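Local coordinates for protein induced by osmotic stress (Scheffersomyces stipitis, PDB 5YWN) that probably reduces carbonyl compounds such as haloketones to alcohols with NADPH, as an NADP-dependent reductase of the epimerase/dehydratase family, at residues K251-R265 / W302-F316. The protein carries 1 engineered substitution. Residues are numbered along the deposited sequence; the frame is centred on the assembly and turned at random.
Sequences KDEAKGERLLLSNTR and WNDKKTKKILGFEYF
Thr307 meets strand 258-261 with both branches of its side chain. Its OG1 lies 3.0 Å from Leu260 N and accepts that amide's hydrogen at a bent 145°, while also hydrogen-bonding to Glu144. With CG2 anti to the backbone N, the methyl is turned to Leu261 CD2, 3.8 Å away, and the two side chains cross at about a right angle. Leu261 and Leu311 instead meet end to end, CD1 against CD1 at 4.0 Å, and Leu261 CD1 also touches Tyr315 OH and CE1. Ile310 CD1 packs against the carboxylate carbon of Glu257, and Ile310 CG2 against Ala254 CB. Glu257 OE1 forms a long salt bridge with Lys306 NZ at 3.9 Å, supplemented by a water linking Glu257 OE2 to the same NZ. The strand is an edge strand of the seven-stranded parallel Rossmann sheet, hydrogen-bonded to strand 186-192; helix 305-311 runs nearly perpendicular to it, at 98°. Where the strand ends, one water ties Leu260 O, Ser262 N, Asp304 OD2 and Tyr315 OH together, 2.6 Å from the last. Asn263 and Tyr315 run alongside one another in opposed directions, with the amide tilted 62° to the ring, and a second water joins Asn263 ND2 to Tyr315 O. Two polar groups approach Trp302 obliquely from the same side, at two ends of the indole: Ser262 OG, hydrogen-bonded to Thr234, is 3.4 Å from CE3, and Arg265 NH2 is 3.5 Å from NE1. A water in the ring plane accepts from NE1 and, weakly, from Arg265 NH2. An alanine at Trp302 would leave Ser262 and Arg265 without the indole they lie against, and is likely to open a gap there and cost this water its NE1 donor.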
# COMPACT_ATOMS: atom_id res chain seq x y z
N LYS A 251 7.51 -16.84 3.11
CA LYS A 251 8.03 -17.74 2.10
C LYS A 251 9.52 -17.56 1.78
O LYS A 251 9.97 -16.50 1.55
CB LYS A 251 7.25 -17.63 0.79
CG LYS A 251 5.78 -17.86 0.91
CD LYS A 251 5.10 -17.76 -0.42
CE LYS A 251 3.62 -18.07 -0.38
NZ LYS A 251 3.28 -19.46 -0.09
N ASP A 252 10.23 -18.66 1.71
CA ASP A 252 11.63 -18.66 1.39
C ASP A 252 11.85 -18.08 -0.01
O ASP A 252 12.78 -17.40 -0.22
CB ASP A 252 12.22 -20.05 1.47
CG ASP A 252 12.62 -20.48 2.88
OD1 ASP A 252 12.65 -19.69 3.82
OD2 ASP A 252 12.91 -21.66 3.00
N GLU A 253 10.94 -18.35 -0.92
CA GLU A 253 10.98 -17.94 -2.31
C GLU A 253 10.95 -16.43 -2.48
O GLU A 253 11.35 -15.94 -3.46
CB GLU A 253 9.79 -18.51 -3.05
CG GLU A 253 9.71 -19.99 -3.21
CD GLU A 253 9.02 -20.74 -2.06
OE1 GLU A 253 8.73 -20.22 -1.03
OE2 GLU A 253 8.81 -21.94 -2.21
N ALA A 254 10.38 -15.75 -1.51
CA ALA A 254 10.24 -14.31 -1.49
C ALA A 254 11.49 -13.50 -1.16
O ALA A 254 11.53 -12.35 -1.40
CB ALA A 254 9.10 -13.88 -0.62
N LYS A 255 12.50 -14.16 -0.64
CA LYS A 255 13.68 -13.46 -0.25
C LYS A 255 14.36 -12.83 -1.46
O LYS A 255 14.62 -13.46 -2.41
CB LYS A 255 14.63 -14.39 0.46
CG LYS A 255 14.22 -14.84 1.85
CD LYS A 255 14.67 -16.24 2.12
CE LYS A 255 15.94 -16.32 2.90
NZ LYS A 255 16.59 -17.66 2.93
N GLY A 256 14.62 -11.56 -1.35
CA GLY A 256 15.28 -10.82 -2.39
C GLY A 256 14.45 -10.55 -3.62
O GLY A 256 14.97 -10.22 -4.61
N GLU A 257 13.15 -10.68 -3.49
CA GLU A 257 12.21 -10.43 -4.56
C GLU A 257 11.44 -9.12 -4.45
O GLU A 257 11.16 -8.66 -3.41
CB GLU A 257 11.22 -11.60 -4.73
CG GLU A 257 11.78 -12.99 -4.68
CD GLU A 257 12.20 -13.53 -6.01
OE1 GLU A 257 12.17 -12.80 -6.96
OE2 GLU A 257 12.58 -14.69 -6.10
N ARG A 258 11.08 -8.58 -5.61
CA ARG A 258 10.08 -7.59 -5.79
C ARG A 258 8.80 -8.24 -6.30
O ARG A 258 8.80 -9.03 -7.20
CB ARG A 258 10.48 -6.51 -6.75
CG ARG A 258 11.78 -5.81 -6.54
CD ARG A 258 12.10 -5.00 -7.74
NE ARG A 258 11.58 -3.67 -7.73
CZ ARG A 258 11.37 -2.95 -8.82
NH1 ARG A 258 11.58 -3.46 -9.98
NH2 ARG A 258 10.95 -1.74 -8.72
N LEU A 259 7.71 -7.88 -5.66
CA LEU A 259 6.44 -8.42 -6.00
C LEU A 259 5.49 -7.40 -6.59
O LEU A 259 5.14 -6.47 -5.96
CB LEU A 259 5.83 -9.04 -4.78
CG LEU A 259 6.63 -10.09 -4.11
CD1 LEU A 259 5.96 -10.55 -2.84
CD2 LEU A 259 6.87 -11.18 -5.08
N LEU A 260 5.13 -7.59 -7.83
CA LEU A 260 4.25 -6.70 -8.53
C LEU A 260 2.82 -7.14 -8.27
O LEU A 260 2.44 -8.18 -8.67
CB LEU A 260 4.53 -6.75 -10.01
CG LEU A 260 3.68 -6.06 -11.08
CD1 LEU A 260 3.56 -4.57 -10.86
CD2 LEU A 260 4.15 -6.35 -12.49
N LEU A 261 2.07 -6.32 -7.57
CA LEU A 261 0.72 -6.64 -7.17
C LEU A 261 -0.29 -5.86 -7.98
O LEU A 261 -0.63 -4.77 -7.67
CB LEU A 261 0.53 -6.42 -5.68
CG LEU A 261 0.82 -7.51 -4.67
CD1 LEU A 261 -0.34 -8.48 -4.56
CD2 LEU A 261 2.07 -8.27 -5.06
N SER A 262 -0.72 -6.47 -9.05
CA SER A 262 -1.59 -5.89 -10.04
C SER A 262 -2.61 -6.89 -10.60
O SER A 262 -2.26 -7.96 -10.94
CB SER A 262 -0.72 -5.35 -11.17
OG SER A 262 -1.47 -4.62 -12.03
N ASN A 263 -3.85 -6.49 -10.69
CA ASN A 263 -4.88 -7.33 -11.17
C ASN A 263 -5.43 -6.87 -12.52
O ASN A 263 -4.77 -6.98 -13.48
CB ASN A 263 -5.96 -7.58 -10.14
CG ASN A 263 -6.85 -8.78 -10.48
OD1 ASN A 263 -6.62 -9.47 -11.41
ND2 ASN A 263 -7.85 -8.97 -9.71
N THR A 264 -6.62 -6.34 -12.56
CA THR A 264 -7.23 -5.97 -13.83
C THR A 264 -7.41 -4.45 -14.03
O THR A 264 -7.47 -3.72 -13.11
CB THR A 264 -8.56 -6.72 -14.06
OG1 THR A 264 -9.45 -6.44 -13.01
CG2 THR A 264 -8.35 -8.19 -14.12
N ARG A 265 -7.49 -4.06 -15.28
CA ARG A 265 -7.83 -2.75 -15.73
C ARG A 265 -9.28 -2.39 -15.54
O ARG A 265 -10.12 -3.19 -15.69
CB ARG A 265 -7.45 -2.57 -17.19
CG ARG A 265 -6.18 -1.78 -17.29
CD ARG A 265 -5.58 -1.70 -18.64
NE ARG A 265 -4.17 -1.88 -18.58
CZ ARG A 265 -3.33 -0.97 -18.19
NH1 ARG A 265 -3.71 0.19 -17.78
NH2 ARG A 265 -2.07 -1.24 -18.24
N TRP A 302 0.47 -7.18 -18.19
CA TRP A 302 1.70 -7.05 -17.47
C TRP A 302 2.27 -8.42 -17.01
O TRP A 302 1.56 -9.37 -16.84
CB TRP A 302 1.54 -6.11 -16.31
CG TRP A 302 1.30 -4.70 -16.63
CD1 TRP A 302 1.32 -4.11 -17.85
CD2 TRP A 302 1.01 -3.68 -15.71
NE1 TRP A 302 1.07 -2.80 -17.74
CE2 TRP A 302 0.85 -2.51 -16.42
CE3 TRP A 302 0.85 -3.64 -14.34
CZ2 TRP A 302 0.59 -1.32 -15.80
CZ3 TRP A 302 0.54 -2.46 -13.76
CH2 TRP A 302 0.42 -1.34 -14.47
N ASN A 303 3.58 -8.50 -16.92
CA ASN A 303 4.25 -9.70 -16.52
C ASN A 303 4.50 -9.85 -15.02
O ASN A 303 5.56 -9.58 -14.51
CB ASN A 303 5.54 -9.86 -17.25
CG ASN A 303 6.26 -11.13 -16.88
OD1 ASN A 303 5.74 -12.01 -16.27
ND2 ASN A 303 7.45 -11.20 -17.28
N ASP A 304 3.49 -10.35 -14.35
CA ASP A 304 3.51 -10.66 -12.94
C ASP A 304 3.59 -12.14 -12.66
O ASP A 304 3.28 -12.54 -11.62
CB ASP A 304 2.34 -10.04 -12.21
CG ASP A 304 1.00 -10.62 -12.65
OD1 ASP A 304 0.93 -11.33 -13.63
OD2 ASP A 304 0.03 -10.34 -11.98
N LYS A 305 4.05 -12.91 -13.62
CA LYS A 305 4.05 -14.36 -13.52
C LYS A 305 4.83 -14.87 -12.35
O LYS A 305 4.37 -15.70 -11.64
CB LYS A 305 4.53 -15.00 -14.82
CG LYS A 305 3.55 -14.82 -15.97
CD LYS A 305 3.88 -15.61 -17.22
CE LYS A 305 5.33 -15.53 -17.66
NZ LYS A 305 5.81 -14.21 -18.07
N LYS A 306 5.98 -14.30 -12.12
CA LYS A 306 6.81 -14.67 -11.01
C LYS A 306 6.11 -14.40 -9.66
O LYS A 306 6.09 -15.22 -8.81
CB LYS A 306 8.12 -13.89 -11.08
CG LYS A 306 9.12 -14.26 -10.01
CD LYS A 306 10.36 -13.42 -10.01
CE LYS A 306 11.36 -13.86 -11.06
NZ LYS A 306 12.75 -13.47 -10.72
N THR A 307 5.53 -13.23 -9.53
CA THR A 307 4.86 -12.85 -8.33
C THR A 307 3.71 -13.81 -8.04
O THR A 307 3.61 -14.30 -6.98
CB THR A 307 4.39 -11.38 -8.40
OG1 THR A 307 5.51 -10.52 -8.37
CG2 THR A 307 3.48 -11.03 -7.29
N LYS A 308 2.91 -14.11 -9.03
CA LYS A 308 1.77 -15.01 -8.87
C LYS A 308 2.18 -16.41 -8.45
O LYS A 308 1.57 -16.97 -7.59
CB LYS A 308 0.92 -15.08 -10.13
CG LYS A 308 0.13 -13.86 -10.47
CD LYS A 308 -0.68 -13.39 -9.32
CE LYS A 308 -1.99 -14.14 -9.21
NZ LYS A 308 -2.75 -13.93 -10.46
N LYS A 309 3.24 -16.92 -9.04
CA LYS A 309 3.82 -18.19 -8.64
C LYS A 309 4.32 -18.18 -7.20
O LYS A 309 4.10 -19.08 -6.51
CB LYS A 309 4.96 -18.55 -9.57
CG LYS A 309 5.67 -19.85 -9.26
CD LYS A 309 4.83 -21.03 -9.60
CE LYS A 309 5.66 -22.24 -10.00
NZ LYS A 309 4.77 -23.34 -10.33
N ILE A 310 5.00 -17.14 -6.80
CA ILE A 310 5.43 -17.03 -5.45
C ILE A 310 4.27 -16.91 -4.46
O ILE A 310 4.24 -17.58 -3.50
CB ILE A 310 6.41 -15.86 -5.28
CG1 ILE A 310 7.73 -16.16 -5.96
CG2 ILE A 310 6.71 -15.58 -3.82
CD1 ILE A 310 8.58 -14.97 -6.09
N LEU A 311 3.32 -16.05 -4.75
CA LEU A 311 2.18 -15.88 -3.90
C LEU A 311 1.27 -17.10 -3.78
O LEU A 311 0.89 -17.44 -2.73
CB LEU A 311 1.36 -14.65 -4.28
CG LEU A 311 1.95 -13.26 -4.15
CD1 LEU A 311 0.94 -12.28 -4.65
CD2 LEU A 311 2.38 -12.98 -2.74
N GLY A 312 0.97 -17.72 -4.89
CA GLY A 312 0.18 -18.93 -4.92
C GLY A 312 -1.28 -18.83 -4.47
O GLY A 312 -1.82 -19.78 -4.06
N PHE A 313 -1.87 -17.66 -4.58
CA PHE A 313 -3.29 -17.50 -4.38
C PHE A 313 -3.93 -16.66 -5.47
O PHE A 313 -3.28 -15.97 -6.15
CB PHE A 313 -3.63 -16.97 -2.99
CG PHE A 313 -3.05 -15.64 -2.69
CD1 PHE A 313 -3.68 -14.50 -3.06
CD2 PHE A 313 -1.87 -15.55 -2.01
CE1 PHE A 313 -3.14 -13.28 -2.80
CE2 PHE A 313 -1.32 -14.34 -1.73
CZ PHE A 313 -1.96 -13.20 -2.12
N GLU A 314 -5.22 -16.78 -5.61
CA GLU A 314 -6.01 -16.03 -6.54
C GLU A 314 -6.50 -14.70 -5.95
O GLU A 314 -6.78 -14.62 -4.78
CB GLU A 314 -7.18 -16.86 -7.03
CG GLU A 314 -6.83 -18.00 -7.95
CD GLU A 314 -6.10 -17.59 -9.19
OE1 GLU A 314 -6.28 -16.51 -9.73
OE2 GLU A 314 -5.32 -18.41 -9.64
N TYR A 315 -6.55 -13.68 -6.77
CA TYR A 315 -6.97 -12.36 -6.37
C TYR A 315 -8.49 -12.16 -6.32
O TYR A 315 -9.18 -12.79 -6.98
CB TYR A 315 -6.34 -11.32 -7.29
CG TYR A 315 -4.82 -11.20 -7.31
CD1 TYR A 315 -4.05 -11.42 -6.17
CD2 TYR A 315 -4.17 -10.82 -8.45
CE1 TYR A 315 -2.69 -11.28 -6.20
CE2 TYR A 315 -2.82 -10.69 -8.49
CZ TYR A 315 -2.07 -10.90 -7.38
OH TYR A 315 -0.75 -10.77 -7.47
N PHE A 316 -8.94 -11.25 -5.49
CA PHE A 316 -10.28 -10.77 -5.48
C PHE A 316 -10.52 -10.09 -6.83
O PHE A 316 -9.71 -9.39 -7.30
CB PHE A 316 -10.46 -9.76 -4.36
CG PHE A 316 -10.67 -10.35 -3.01
CD1 PHE A 316 -11.90 -10.73 -2.60
CD2 PHE A 316 -9.63 -10.53 -2.16
CE1 PHE A 316 -12.12 -11.26 -1.35
CE2 PHE A 316 -9.83 -11.06 -0.92
CZ PHE A 316 -11.07 -11.42 -0.51
O HOH W 1 12.87 -15.48 -8.75
O HOH W 2 0.12 -9.39 -9.43
O HOH W 3 -9.21 -11.68 -9.69
O HOH W 4 0.48 0.06 -19.07